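Local coordinates for protein carbohydrate kinase (Agrobacterium tumefaciens, PDB 2NWH) that probably transfers phosphate from ATP to a sugar or sugar-like substrate, as a carbohydrate kinase of the pfkB (ribokinase) family, at residues Leu186-Ala191 / Gly219-Gly224; Asp206-Leu211 / Glu227-Asn232; Glu235-His240 / Thr270-Leu275; Arg245-Val250 / Leu307-Glu312; Gly278-Ala283 / Ala303-Val308. All coordinates share one frame; numbering follows the deposited sequence.

Interaction 1 of 5, residues Leu186-Ala191 / Gly219-Gly224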
# COMPACT_ATOMS: atom_id res chain seq x y z
N LEU A 186 -2.35 10.61 -1.53
CA LEU A 186 -1.65 9.94 -0.44
C LEU A 186 -2.63 9.13 0.40
O LEU A 186 -3.66 9.67 0.89
CB LEU A 186 -0.94 10.94 0.47
CG LEU A 186 0.33 10.50 1.21
CD1 LEU A 186 0.73 11.62 2.13
CD2 LEU A 186 0.23 9.22 2.03
N PHE A 187 -2.33 7.85 0.57
CA PHE A 187 -3.22 6.96 1.34
C PHE A 187 -2.72 6.76 2.76
O PHE A 187 -1.58 6.36 2.98
CB PHE A 187 -3.39 5.60 0.66
CG PHE A 187 -4.01 5.69 -0.70
CD1 PHE A 187 -5.39 5.86 -0.84
CD2 PHE A 187 -3.23 5.64 -1.84
CE1 PHE A 187 -5.97 5.96 -2.08
CE2 PHE A 187 -3.81 5.72 -3.10
CZ PHE A 187 -5.19 5.90 -3.21
N MET A 188 -3.60 7.03 3.72
CA MET A 188 -3.20 6.93 5.10
C MET A 188 -4.38 6.67 6.03
O MET A 188 -5.55 6.83 5.66
CB MET A 188 -2.46 8.20 5.53
CG MET A 188 -3.30 9.47 5.41
SD MET A 188 -2.26 10.92 5.61
CE MET A 188 -2.75 11.91 4.23
N ASN A 189 -4.05 6.28 7.26
CA ASN A 189 -5.03 6.15 8.33
C ASN A 189 -4.92 7.39 9.26
O ASN A 189 -4.10 8.27 9.01
CB ASN A 189 -4.76 4.85 9.08
CG ASN A 189 -3.42 4.88 9.85
OD1 ASN A 189 -2.97 3.86 10.35
ND2 ASN A 189 -2.81 6.06 9.96
N GLU A 190 -5.73 7.46 10.32
CA GLU A 190 -5.69 8.61 11.25
C GLU A 190 -4.31 9.01 11.82
O GLU A 190 -3.97 10.20 11.83
CB GLU A 190 -6.68 8.42 12.42
CG GLU A 190 -8.04 9.04 12.21
CD GLU A 190 -8.13 10.49 12.65
OE1 GLU A 190 -7.78 10.81 13.81
OE2 GLU A 190 -8.60 11.32 11.83
N ALA A 191 -3.56 8.02 12.31
CA ALA A 191 -2.24 8.21 12.94
C ALA A 191 -1.18 8.79 12.01
O ALA A 191 -0.35 9.62 12.42
CB ALA A 191 -1.74 6.89 13.50
N GLY A 219 -5.84 12.99 -1.31
CA GLY A 219 -5.57 11.83 -0.49
C GLY A 219 -6.83 11.21 0.09
O GLY A 219 -7.94 11.64 -0.23
N VAL A 220 -6.62 10.15 0.87
CA VAL A 220 -7.64 9.39 1.55
C VAL A 220 -7.20 9.17 3.00
O VAL A 220 -6.07 8.74 3.26
CB VAL A 220 -7.86 8.05 0.87
CG1 VAL A 220 -8.90 7.20 1.65
CG2 VAL A 220 -8.27 8.27 -0.56
N VAL A 221 -8.08 9.49 3.95
CA VAL A 221 -7.77 9.20 5.34
C VAL A 221 -8.86 8.31 5.94
O VAL A 221 -10.06 8.62 5.85
CB VAL A 221 -7.52 10.48 6.17
CG1 VAL A 221 -7.17 10.13 7.61
CG2 VAL A 221 -6.40 11.34 5.54
N THR A 222 -8.44 7.18 6.51
CA THR A 222 -9.39 6.25 7.11
C THR A 222 -9.38 6.36 8.64
O THR A 222 -8.32 6.65 9.24
CB THR A 222 -9.09 4.80 6.73
OG1 THR A 222 -7.85 4.41 7.33
CG2 THR A 222 -8.99 4.62 5.21
N ARG A 223 -10.54 6.12 9.27
CA ARG A 223 -10.64 6.09 10.73
C ARG A 223 -11.51 4.94 11.26
O ARG A 223 -12.72 4.89 11.00
CB ARG A 223 -11.16 7.42 11.28
CG ARG A 223 -11.22 7.44 12.80
CD ARG A 223 -12.03 8.58 13.33
NE ARG A 223 -11.31 9.85 13.32
CZ ARG A 223 -11.84 11.01 13.73
NH1 ARG A 223 -11.12 12.13 13.68
NH2 ARG A 223 -13.08 11.05 14.18
N GLY A 224 -10.90 4.03 12.01
CA GLY A 224 -11.62 2.89 12.58
C GLY A 224 -12.18 1.97 11.50
O GLY A 224 -11.59 1.83 10.43
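The side chain of E190 folds at chi2 (-87°) and that of R223 at chi3 (-78°), so the two run side by side in the same direction and their charged ends meet. E190 OE2 stands 3.2 Å from R223 NH1, close to the guanidinium plane at its edge. The salt bridge carries only a weak hydrogen bond, and the carboxylate plane is turned 88° from the guanidinium. W207 NE1 is the stronger partner of this same oxygen. Nearer the backbone, E190 CG rests on R223 CG at 3.6 Å.

M188 CG takes the crowded position between backbone N and carbonyl carbon, which lays it 3.6 Å from V221 CG2; the bend at chi3 brings M188 CE back to the same methyl. On the other face of the sheet V220 CG2 approaches F187 CE1 obliquely at 3.6 Å. Three nearly equal backbone bonds join the strands: V220 N to L186 O, M188 N to V220 O and T222 N to M188 O. The middle one runs almost along the C=O axis. These parallel neighbours are joined by a beta-alpha-beta crossover through helices 190-197 and 207-213; M188 and V221 face the first of these, F187 and V220 helix 255-266. Buried amides are thus paired within an apolar layer, while two donors on E190 OE2 would be expected to favour the ionised carboxylate.

Interaction 2 of 5, residues Asp206-Leu211 / Glu227-Asn232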
# COMPACT_ATOMS: atom_id res chain seq x y z
N ASP A 206 -12.21 16.98 8.24
CA ASP A 206 -11.33 18.14 8.37
C ASP A 206 -10.00 17.96 7.67
O ASP A 206 -9.32 18.94 7.35
CB ASP A 206 -11.09 18.44 9.84
CG ASP A 206 -12.42 18.77 10.57
OD1 ASP A 206 -12.89 18.07 11.57
OD2 ASP A 206 -13.01 19.85 10.24
N TRP A 207 -9.63 16.70 7.44
CA TRP A 207 -8.31 16.43 6.90
C TRP A 207 -7.99 17.18 5.59
O TRP A 207 -6.91 17.76 5.48
CB TRP A 207 -8.06 14.93 6.81
CG TRP A 207 -7.78 14.32 8.16
CD1 TRP A 207 -8.50 13.34 8.79
CD2 TRP A 207 -6.68 14.63 9.05
NE1 TRP A 207 -7.92 13.02 10.01
CE2 TRP A 207 -6.81 13.79 10.19
CE3 TRP A 207 -5.61 15.53 8.98
CZ2 TRP A 207 -5.90 13.84 11.26
CZ3 TRP A 207 -4.71 15.57 10.05
CH2 TRP A 207 -4.87 14.73 11.17
N PRO A 208 -8.94 17.25 4.62
CA PRO A 208 -8.64 17.98 3.36
C PRO A 208 -8.03 19.40 3.51
O PRO A 208 -6.95 19.63 2.98
CB PRO A 208 -10.02 18.04 2.66
CG PRO A 208 -10.75 16.83 3.17
CD PRO A 208 -10.30 16.67 4.60
N ASN A 209 -8.69 20.34 4.20
CA ASN A 209 -8.09 21.69 4.32
C ASN A 209 -6.78 21.76 5.13
O ASN A 209 -5.85 22.50 4.76
CB ASN A 209 -9.11 22.76 4.74
CG ASN A 209 -9.26 22.88 6.25
OD1 ASN A 209 -9.99 22.08 6.89
ND2 ASN A 209 -8.61 23.90 6.84
N ILE A 210 -6.69 20.98 6.22
CA ILE A 210 -5.43 20.83 6.96
C ILE A 210 -4.34 20.31 5.99
O ILE A 210 -3.23 20.85 5.88
CB ILE A 210 -5.58 19.84 8.17
CG1 ILE A 210 -6.62 20.37 9.19
CG2 ILE A 210 -4.24 19.59 8.85
CD1 ILE A 210 -7.07 19.36 10.25
N LEU A 211 -4.68 19.26 5.26
CA LEU A 211 -3.72 18.64 4.38
C LEU A 211 -3.37 19.48 3.12
O LEU A 211 -2.23 19.44 2.66
CB LEU A 211 -4.17 17.22 4.04
CG LEU A 211 -3.90 16.12 5.11
CD1 LEU A 211 -4.87 14.94 4.91
CD2 LEU A 211 -2.45 15.57 5.00
N GLU A 227 -15.28 5.08 9.06
CA GLU A 227 -15.18 6.47 8.57
C GLU A 227 -14.01 6.66 7.59
O GLU A 227 -12.88 6.25 7.88
CB GLU A 227 -15.06 7.51 9.70
CG GLU A 227 -15.94 7.26 10.91
CD GLU A 227 -15.82 8.35 11.97
OE1 GLU A 227 -16.30 9.49 11.74
OE2 GLU A 227 -15.26 8.07 13.05
N VAL A 228 -14.30 7.28 6.45
CA VAL A 228 -13.27 7.55 5.43
C VAL A 228 -13.52 8.90 4.78
O VAL A 228 -14.66 9.22 4.45
CB VAL A 228 -13.28 6.51 4.28
CG1 VAL A 228 -11.95 6.60 3.49
CG2 VAL A 228 -13.54 5.10 4.79
N VAL A 229 -12.46 9.68 4.59
CA VAL A 229 -12.53 10.93 3.85
C VAL A 229 -11.61 10.85 2.61
O VAL A 229 -10.51 10.28 2.69
CB VAL A 229 -12.21 12.15 4.77
CG1 VAL A 229 -10.77 12.13 5.28
CG2 VAL A 229 -12.56 13.48 4.10
N ALA A 230 -12.10 11.34 1.47
CA ALA A 230 -11.29 11.43 0.24
C ALA A 230 -11.31 12.86 -0.23
O ALA A 230 -12.31 13.55 -0.05
CB ALA A 230 -11.84 10.52 -0.82
N PHE A 231 -10.21 13.33 -0.81
CA PHE A 231 -10.16 14.70 -1.33
C PHE A 231 -9.24 14.84 -2.53
O PHE A 231 -8.36 13.99 -2.75
CB PHE A 231 -9.82 15.71 -0.22
CG PHE A 231 -8.40 15.64 0.29
CD1 PHE A 231 -7.45 16.58 -0.12
CD2 PHE A 231 -8.02 14.67 1.23
CE1 PHE A 231 -6.11 16.53 0.36
CE2 PHE A 231 -6.69 14.60 1.71
CZ PHE A 231 -5.74 15.53 1.28
N ASN A 232 -9.47 15.89 -3.32
CA ASN A 232 -8.58 16.26 -4.42
C ASN A 232 -8.50 17.78 -4.41
O ASN A 232 -8.82 18.39 -3.39
CB ASN A 232 -9.08 15.74 -5.77
CG ASN A 232 -10.45 16.30 -6.13
OD1 ASN A 232 -10.83 17.38 -5.65
ND2 ASN A 232 -11.19 15.58 -6.97
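Packing is tight around the F231 ring, where P208 lies over one face. P208 CA sits 3.8 Å from the F231 ring centroid and only 10° off its normal, a CH-pi contact over the middle of that face. F231 CB points toward the helix, and with CG in the crowded position between backbone N and carbonyl carbon the ring lies under P208. Its far end meets L211 at about a right angle, with F231 CZ 3.6 Å from L211 CB and F231 CE2 3.7 Å from L211 CD1. Back toward the strand, P208 CG touches F231 CB at 3.7 Å.

The contact slackens toward V229. There P208 CG and V229 CG2 meet tip to tip at 3.9 Å, and V229 CG1 comes to W207 CB at 4.2 Å; the indole itself turns to helix 190-197, touching A193 and R194. Away from the strand, N209 and the preceding D206 are exposed.

Helix 207-213 thus covers one face of the sheet at strand 227-231, with K236 of the next strand also bordering P208 and F231. No hydrogen bond crosses, so cohesion rests on dispersion and on the polarised C-H of proline set against the aromatic face.

Interaction 3 of 5, residues Glu235-His240 / Thr270-Leu275; sequences EKAILH and TIREAL
The flat groups are carboxylates and a guanidinium at the margin; they bond through their polar atoms, while apolar side chains carry the contact. The carboxylate of E235 reaches the helix through a water, which donates to E235 OE1 at 2.8 Å and accepts from I271 N at 3.0 Å. The carboxylate of E273 turns back on the helix start, where its OE1 takes T270 N at 2.8 Å on the anti lone pair. E273 N in turn gives to T270 OG1 at 3.3 Å, which completes a capping box. The guanidinium of R272 is directed elsewhere, with a weak hydrogen bond from its NH1 to Q310 OE1.

Beside the water bridge lies an apolar seam. I271 CG1 takes the crowded position between backbone N and carbonyl carbon, and its CD1 comes down on the strand backbone, 3.7 Å from K236 CA. L275 CD1 settles against A237 CB at 3.7 Å. Two residues further along the strand L239 and L275 slide past each other in opposite directions, and L239 CD1 presses on L275 CD2 at 3.5 Å, tighter than usual for two methyls.

Helix 271-286 is thus laid on the face of the sheet at strand 236-239, with L275 also bordering V228 and A230. E273 binds T270 N directly and E235 reaches I271 N through water; the helix start would be expected to favour both charges.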
# COMPACT_ATOMS: atom_id res chain seq x y z
N GLU A 235 -12.44 19.18 -4.27
CA GLU A 235 -13.56 18.38 -3.78
C GLU A 235 -13.20 17.53 -2.57
O GLU A 235 -12.05 17.15 -2.39
CB GLU A 235 -14.07 17.46 -4.89
CG GLU A 235 -14.61 18.17 -6.12
CD GLU A 235 -14.97 17.20 -7.25
OE1 GLU A 235 -14.09 16.43 -7.70
OE2 GLU A 235 -16.15 17.23 -7.68
N LYS A 236 -14.20 17.18 -1.77
CA LYS A 236 -14.04 16.16 -0.75
C LYS A 236 -15.33 15.32 -0.65
O LYS A 236 -16.42 15.78 -1.01
CB LYS A 236 -13.63 16.76 0.60
CG LYS A 236 -14.64 17.77 1.16
CD LYS A 236 -14.11 18.47 2.40
CE LYS A 236 -15.14 19.43 2.99
NZ LYS A 236 -14.70 19.93 4.32
N ALA A 237 -15.17 14.08 -0.20
CA ALA A 237 -16.30 13.20 0.01
C ALA A 237 -16.06 12.37 1.26
O ALA A 237 -14.94 12.26 1.75
CB ALA A 237 -16.55 12.32 -1.21
N ILE A 238 -17.14 11.80 1.77
CA ILE A 238 -17.10 11.06 3.03
C ILE A 238 -18.04 9.86 2.95
O ILE A 238 -19.04 9.91 2.24
CB ILE A 238 -17.44 12.00 4.22
CG1 ILE A 238 -16.90 11.44 5.53
CG2 ILE A 238 -18.94 12.35 4.29
CD1 ILE A 238 -16.20 12.49 6.31
N LEU A 239 -17.71 8.81 3.69
CA LEU A 239 -18.58 7.64 3.76
C LEU A 239 -19.63 7.70 4.91
O LEU A 239 -19.32 8.06 6.04
CB LEU A 239 -17.71 6.39 3.88
CG LEU A 239 -17.96 5.12 3.06
CD1 LEU A 239 -17.89 5.37 1.55
CD2 LEU A 239 -16.87 4.12 3.46
N HIS A 240 -20.88 7.34 4.59
CA HIS A 240 -21.93 7.24 5.61
C HIS A 240 -21.71 6.04 6.55
O HIS A 240 -21.04 5.07 6.18
CB HIS A 240 -23.33 7.17 4.96
CG HIS A 240 -23.70 8.39 4.17
ND1 HIS A 240 -24.80 8.44 3.35
CD2 HIS A 240 -23.11 9.61 4.08
CE1 HIS A 240 -24.89 9.63 2.79
NE2 HIS A 240 -23.87 10.36 3.22
N THR A 270 -15.28 9.61 -10.30
CA THR A 270 -15.30 10.69 -9.29
C THR A 270 -14.73 10.22 -7.95
O THR A 270 -14.71 9.01 -7.68
CB THR A 270 -16.73 11.24 -9.07
OG1 THR A 270 -17.57 10.20 -8.59
CG2 THR A 270 -17.33 11.79 -10.37
N ILE A 271 -14.29 11.15 -7.11
CA ILE A 271 -13.76 10.76 -5.80
C ILE A 271 -14.85 10.08 -4.93
O ILE A 271 -14.54 9.25 -4.07
CB ILE A 271 -13.02 11.92 -5.07
CG1 ILE A 271 -13.98 13.02 -4.65
CG2 ILE A 271 -11.84 12.46 -5.94
CD1 ILE A 271 -13.40 13.95 -3.63
N ARG A 272 -16.13 10.38 -5.20
CA ARG A 272 -17.24 9.73 -4.48
C ARG A 272 -17.31 8.25 -4.89
O ARG A 272 -17.36 7.37 -4.02
CB ARG A 272 -18.55 10.44 -4.82
CG ARG A 272 -19.52 10.67 -3.66
CD ARG A 272 -20.91 11.17 -4.15
NE ARG A 272 -21.35 10.46 -5.36
CZ ARG A 272 -21.81 9.19 -5.43
NH1 ARG A 272 -21.92 8.41 -4.34
NH2 ARG A 272 -22.13 8.69 -6.62
N GLU A 273 -17.26 8.00 -6.20
CA GLU A 273 -17.15 6.65 -6.77
C GLU A 273 -15.86 5.89 -6.38
O GLU A 273 -15.89 4.69 -6.07
CB GLU A 273 -17.24 6.74 -8.30
CG GLU A 273 -18.55 7.31 -8.83
CD GLU A 273 -18.55 7.52 -10.35
OE1 GLU A 273 -17.55 8.04 -10.91
OE2 GLU A 273 -19.57 7.17 -11.00
N ALA A 274 -14.73 6.60 -6.37
CA ALA A 274 -13.43 6.03 -5.94
C ALA A 274 -13.48 5.65 -4.47
O ALA A 274 -12.98 4.59 -4.05
CB ALA A 274 -12.34 7.02 -6.21
N LEU A 275 -14.14 6.47 -3.68
CA LEU A 275 -14.30 6.20 -2.27
C LEU A 275 -15.03 4.87 -2.05
O LEU A 275 -14.59 4.02 -1.26
CB LEU A 275 -15.17 7.29 -1.65
CG LEU A 275 -14.76 7.83 -0.28
CD1 LEU A 275 -15.73 8.97 0.15
CD2 LEU A 275 -14.78 6.72 0.70
O HOH W 1 -14.31 13.79 -8.57

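Interaction 4 of 5, residues Arg245-Val250 / Leu307-Glu312; sequences REVKDV and LVPQAE. With NA (sodium ion), chain E.
The loop between strand 236-239 and helix 255-266 meets the segment that leads into the edge strand 311-313. One backbone bond fixes them: V247 N gives to L307 O at 3.0 Å, fairly straight, with the donor above the carbonyl plane. L307 O is also hemmed in by E246 CB at 3.2 Å and V247 CG1 at 3.4 Å, the latter swung into the crowded position between backbone N and carbonyl carbon (chi1 61°).

E246 is extended beyond CG and lies across P309, its OE1 3.5 Å from P309 CA; the stronger partner of this oxygen is L243 N. R245 bends at chi3, and its NH1 bonds to G306 O while NH2 passes close to CD1 of L307 in the conformer described.

Farther on, the loop opens the D-V-T-G-A-G-D sequence, the signature of pfkB kinases, in which the glycine-containing turn commonly forms the anion hole for the transferred phosphate. D249 is its first residue. With CG anti to the backbone N (chi1 -166°), its carboxylate chelates the sodium ion, OD1 at 2.3 Å and OD2 at 2.6 Å from NA, and T251 completes the protein part of the site. The position recalls the monovalent-cation site of ribokinases. K248, between V247 and D249 in sequence, turns its NZ back onto E246 O at 3.0 Å, in the carbonyl plane, and also reaches I244 O.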
# COMPACT_ATOMS: atom_id res chain seq x y z
N ARG A 245 -28.25 -3.58 6.64
CA ARG A 245 -27.91 -4.55 5.60
C ARG A 245 -26.48 -4.39 5.10
O ARG A 245 -25.94 -5.29 4.45
CB ARG A 245 -28.89 -4.42 4.42
CG ARG A 245 -28.88 -3.03 3.73
CD ARG A 245 -29.60 -3.03 2.37
NE ARG A 245 -29.07 -4.05 1.45
CZ ARG A 245 -28.07 -3.85 0.59
NH1 ARG A 245 -27.46 -2.67 0.50
NH2 ARG A 245 -27.68 -4.86 -0.19
N GLU A 246 -25.87 -3.25 5.41
CA GLU A 246 -24.58 -2.86 4.83
C GLU A 246 -23.33 -3.37 5.56
O GLU A 246 -23.37 -3.73 6.74
CB GLU A 246 -24.51 -1.36 4.68
CG GLU A 246 -25.47 -0.87 3.64
CD GLU A 246 -25.49 0.62 3.51
OE1 GLU A 246 -25.06 1.32 4.46
OE2 GLU A 246 -25.93 1.09 2.45
N VAL A 247 -22.22 -3.39 4.82
CA VAL A 247 -20.96 -3.92 5.35
C VAL A 247 -20.42 -2.99 6.46
O VAL A 247 -20.33 -1.76 6.28
CB VAL A 247 -19.93 -4.26 4.21
CG1 VAL A 247 -19.55 -3.01 3.39
CG2 VAL A 247 -18.68 -4.97 4.77
N LYS A 248 -20.10 -3.62 7.60
CA LYS A 248 -19.73 -2.92 8.84
C LYS A 248 -18.23 -2.70 9.02
O LYS A 248 -17.81 -2.10 10.02
CB LYS A 248 -20.27 -3.68 10.07
CG LYS A 248 -21.70 -4.13 9.95
CD LYS A 248 -22.66 -2.95 9.85
CE LYS A 248 -24.12 -3.39 10.13
NZ LYS A 248 -24.51 -4.64 9.39
N ASP A 249 -17.42 -3.20 8.09
CA ASP A 249 -15.98 -2.94 8.07
C ASP A 249 -15.53 -2.78 6.63
O ASP A 249 -15.64 -3.71 5.83
CB ASP A 249 -15.20 -4.08 8.75
CG ASP A 249 -13.74 -3.70 9.06
OD1 ASP A 249 -13.27 -2.60 8.68
OD2 ASP A 249 -13.03 -4.53 9.69
N VAL A 250 -15.03 -1.59 6.33
CA VAL A 250 -14.54 -1.20 5.01
C VAL A 250 -13.08 -0.69 5.09
O VAL A 250 -12.63 0.13 4.27
CB VAL A 250 -15.49 -0.13 4.40
CG1 VAL A 250 -16.90 -0.74 4.15
CG2 VAL A 250 -15.58 1.13 5.33
N LEU A 307 -23.23 -3.35 -1.23
CA LEU A 307 -23.30 -3.45 0.23
C LEU A 307 -22.55 -2.31 0.91
O LEU A 307 -22.64 -2.13 2.15
CB LEU A 307 -22.74 -4.80 0.68
CG LEU A 307 -23.43 -6.08 0.19
CD1 LEU A 307 -24.87 -6.13 0.62
CD2 LEU A 307 -23.31 -6.27 -1.33
N VAL A 308 -21.82 -1.54 0.11
CA VAL A 308 -21.04 -0.41 0.60
C VAL A 308 -21.94 0.79 0.86
O VAL A 308 -22.75 1.15 0.01
CB VAL A 308 -19.87 -0.04 -0.38
CG1 VAL A 308 -19.14 1.22 0.07
CG2 VAL A 308 -18.90 -1.18 -0.44
N PRO A 309 -21.81 1.40 2.04
CA PRO A 309 -22.60 2.60 2.30
C PRO A 309 -22.45 3.66 1.21
O PRO A 309 -21.43 3.71 0.53
CB PRO A 309 -22.03 3.12 3.63
CG PRO A 309 -21.46 1.89 4.31
CD PRO A 309 -20.97 1.00 3.19
N GLN A 310 -23.46 4.51 1.06
CA GLN A 310 -23.33 5.68 0.16
C GLN A 310 -22.24 6.69 0.57
O GLN A 310 -21.89 6.77 1.76
CB GLN A 310 -24.67 6.37 -0.03
CG GLN A 310 -25.49 5.77 -1.18
CD GLN A 310 -24.66 5.61 -2.46
OE1 GLN A 310 -23.79 6.44 -2.78
NE2 GLN A 310 -24.93 4.53 -3.19
N ALA A 311 -21.71 7.42 -0.41
CA ALA A 311 -20.71 8.45 -0.17
C ALA A 311 -21.36 9.80 -0.36
O ALA A 311 -22.33 9.93 -1.12
CB ALA A 311 -19.48 8.29 -1.10
N GLU A 312 -20.86 10.80 0.36
CA GLU A 312 -21.43 12.15 0.33
C GLU A 312 -20.35 13.16 -0.04
O GLU A 312 -19.37 13.30 0.69
CB GLU A 312 -22.03 12.49 1.71
CG GLU A 312 -22.57 13.94 1.86
CD GLU A 312 -23.40 14.17 3.13
OE1 GLU A 312 -22.93 13.89 4.26
OE2 GLU A 312 -24.54 14.69 3.00
NA NA E . -11.10 -2.86 9.44

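Interaction 5 of 5, residues Gly278-Ala283 / Ala303-Val308; sequences GAAAAA and AMLGLV
M304, L305 and V308 all meet the alanine face of helix 271-286. M304 sets CG anti to its backbone N (chi1 -179°) and then bends at chi2 and chi3, so that its chain arches along the helix; CG lies 3.8 Å from A280 O, and the terminal CE ends 3.9 Å from A283 CB in the conformer described. L305 also has CG anti to N, but comes in at the rim, where CD1 reaches A280 CB at 4.1 Å.

The two methyls of V308 divide between A279 and A280. V308 CG1, anti to the backbone N, meets A279 CB at 3.7 Å, whereas V308 CG2, beside the N, drops onto A280 CA at 3.6 Å. The type I turn from L305 to V308 directs this valine back at the helix, and V308 N bonds to L305 O at 3.0 Å. Because the face is built of methyls, the backbones come close: A280 CA and L305 CA are 5.3 Å apart.

No hydrogen bond crosses, and the side chains that meet are all apolar, though they also touch backbone atoms of the helix. Such small-residue packing joins helix 298-305 and its exit turn to the alanine face of helix 271-286, in the C-terminal helical layer of the alpha/beta/alpha ribokinase-type fold.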
# COMPACT_ATOMS: atom_id res chain seq x y z
N GLY A 278 -12.93 1.79 -3.20
CA GLY A 278 -11.87 1.51 -2.23
C GLY A 278 -12.46 0.81 -1.01
O GLY A 278 -11.90 -0.18 -0.50
N ALA A 279 -13.59 1.31 -0.53
CA ALA A 279 -14.31 0.66 0.55
C ALA A 279 -14.70 -0.76 0.22
O ALA A 279 -14.55 -1.63 1.07
CB ALA A 279 -15.54 1.44 0.97
N ALA A 280 -15.21 -0.99 -1.01
CA ALA A 280 -15.60 -2.36 -1.43
C ALA A 280 -14.39 -3.29 -1.37
O ALA A 280 -14.44 -4.44 -0.86
CB ALA A 280 -16.16 -2.32 -2.83
N ALA A 281 -13.30 -2.80 -1.95
CA ALA A 281 -12.04 -3.55 -1.98
C ALA A 281 -11.53 -3.89 -0.56
O ALA A 281 -11.18 -5.03 -0.30
CB ALA A 281 -11.00 -2.81 -2.83
N ALA A 282 -11.52 -2.92 0.35
CA ALA A 282 -11.14 -3.17 1.76
C ALA A 282 -12.05 -4.24 2.44
O ALA A 282 -11.54 -5.22 3.06
CB ALA A 282 -11.17 -1.82 2.53
N ALA A 283 -13.36 -4.07 2.25
CA ALA A 283 -14.40 -4.96 2.85
C ALA A 283 -14.19 -6.39 2.40
O ALA A 283 -14.35 -7.32 3.19
CB ALA A 283 -15.83 -4.48 2.45
N ALA A 303 -19.32 -7.12 -6.99
CA ALA A 303 -20.28 -7.83 -6.15
C ALA A 303 -20.45 -7.21 -4.74
O ALA A 303 -21.54 -7.31 -4.14
CB ALA A 303 -19.92 -9.33 -6.05
N MET A 304 -19.39 -6.60 -4.21
CA MET A 304 -19.43 -6.06 -2.85
C MET A 304 -19.98 -4.63 -2.84
O MET A 304 -20.55 -4.19 -1.84
CB MET A 304 -18.05 -6.12 -2.17
CG MET A 304 -18.02 -5.60 -0.71
SD MET A 304 -18.91 -6.61 0.50
CE MET A 304 -17.53 -7.68 1.02
N LEU A 305 -19.84 -3.94 -3.97
CA LEU A 305 -20.22 -2.54 -4.03
C LEU A 305 -21.66 -2.20 -3.56
O LEU A 305 -21.86 -1.19 -2.91
CB LEU A 305 -19.95 -1.98 -5.43
CG LEU A 305 -20.02 -0.46 -5.50
CD1 LEU A 305 -18.83 0.12 -4.67
CD2 LEU A 305 -19.99 0.01 -6.98
N GLY A 306 -22.63 -3.04 -3.88
CA GLY A 306 -24.03 -2.80 -3.47
C GLY A 306 -24.21 -2.81 -1.94
O GLY A 306 -25.22 -2.32 -1.42
N LEU A 307 -23.23 -3.35 -1.23
CA LEU A 307 -23.30 -3.45 0.23
C LEU A 307 -22.55 -2.31 0.91
O LEU A 307 -22.64 -2.13 2.15
CB LEU A 307 -22.74 -4.80 0.68
CG LEU A 307 -23.43 -6.08 0.19
CD1 LEU A 307 -24.87 -6.13 0.62
CD2 LEU A 307 -23.31 -6.27 -1.33
N VAL A 308 -21.82 -1.54 0.11
CA VAL A 308 -21.04 -0.41 0.60
C VAL A 308 -21.94 0.79 0.86
O VAL A 308 -22.75 1.15 0.01
CB VAL A 308 -19.87 -0.04 -0.38
CG1 VAL A 308 -19.14 1.22 0.07
CG2 VAL A 308 -18.90 -1.18 -0.44

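Interactions 1 to 4 all reach the same large mixed sheet. Interactions 1 and 2, with centres about 9 Å apart, meet across adjacent strands through a probable backbone hydrogen bond, V221 N to V229 O at 2.9 Å; similar probable bonds join A237 N to A230 O between interactions 2 and 3, and E312 N to I238 O between interactions 3 and 4. Interaction 5 shares helix 271-286 with interaction 3 and L307 and V308 with interaction 4; interactions 4 and 5 have centres about 7 Å apart. The sodium ion bound in interaction 4 lies about 8 Å from the side chain of T222 and about 9 Å from that of A283, so interactions 1 and 5 both come near the metal site.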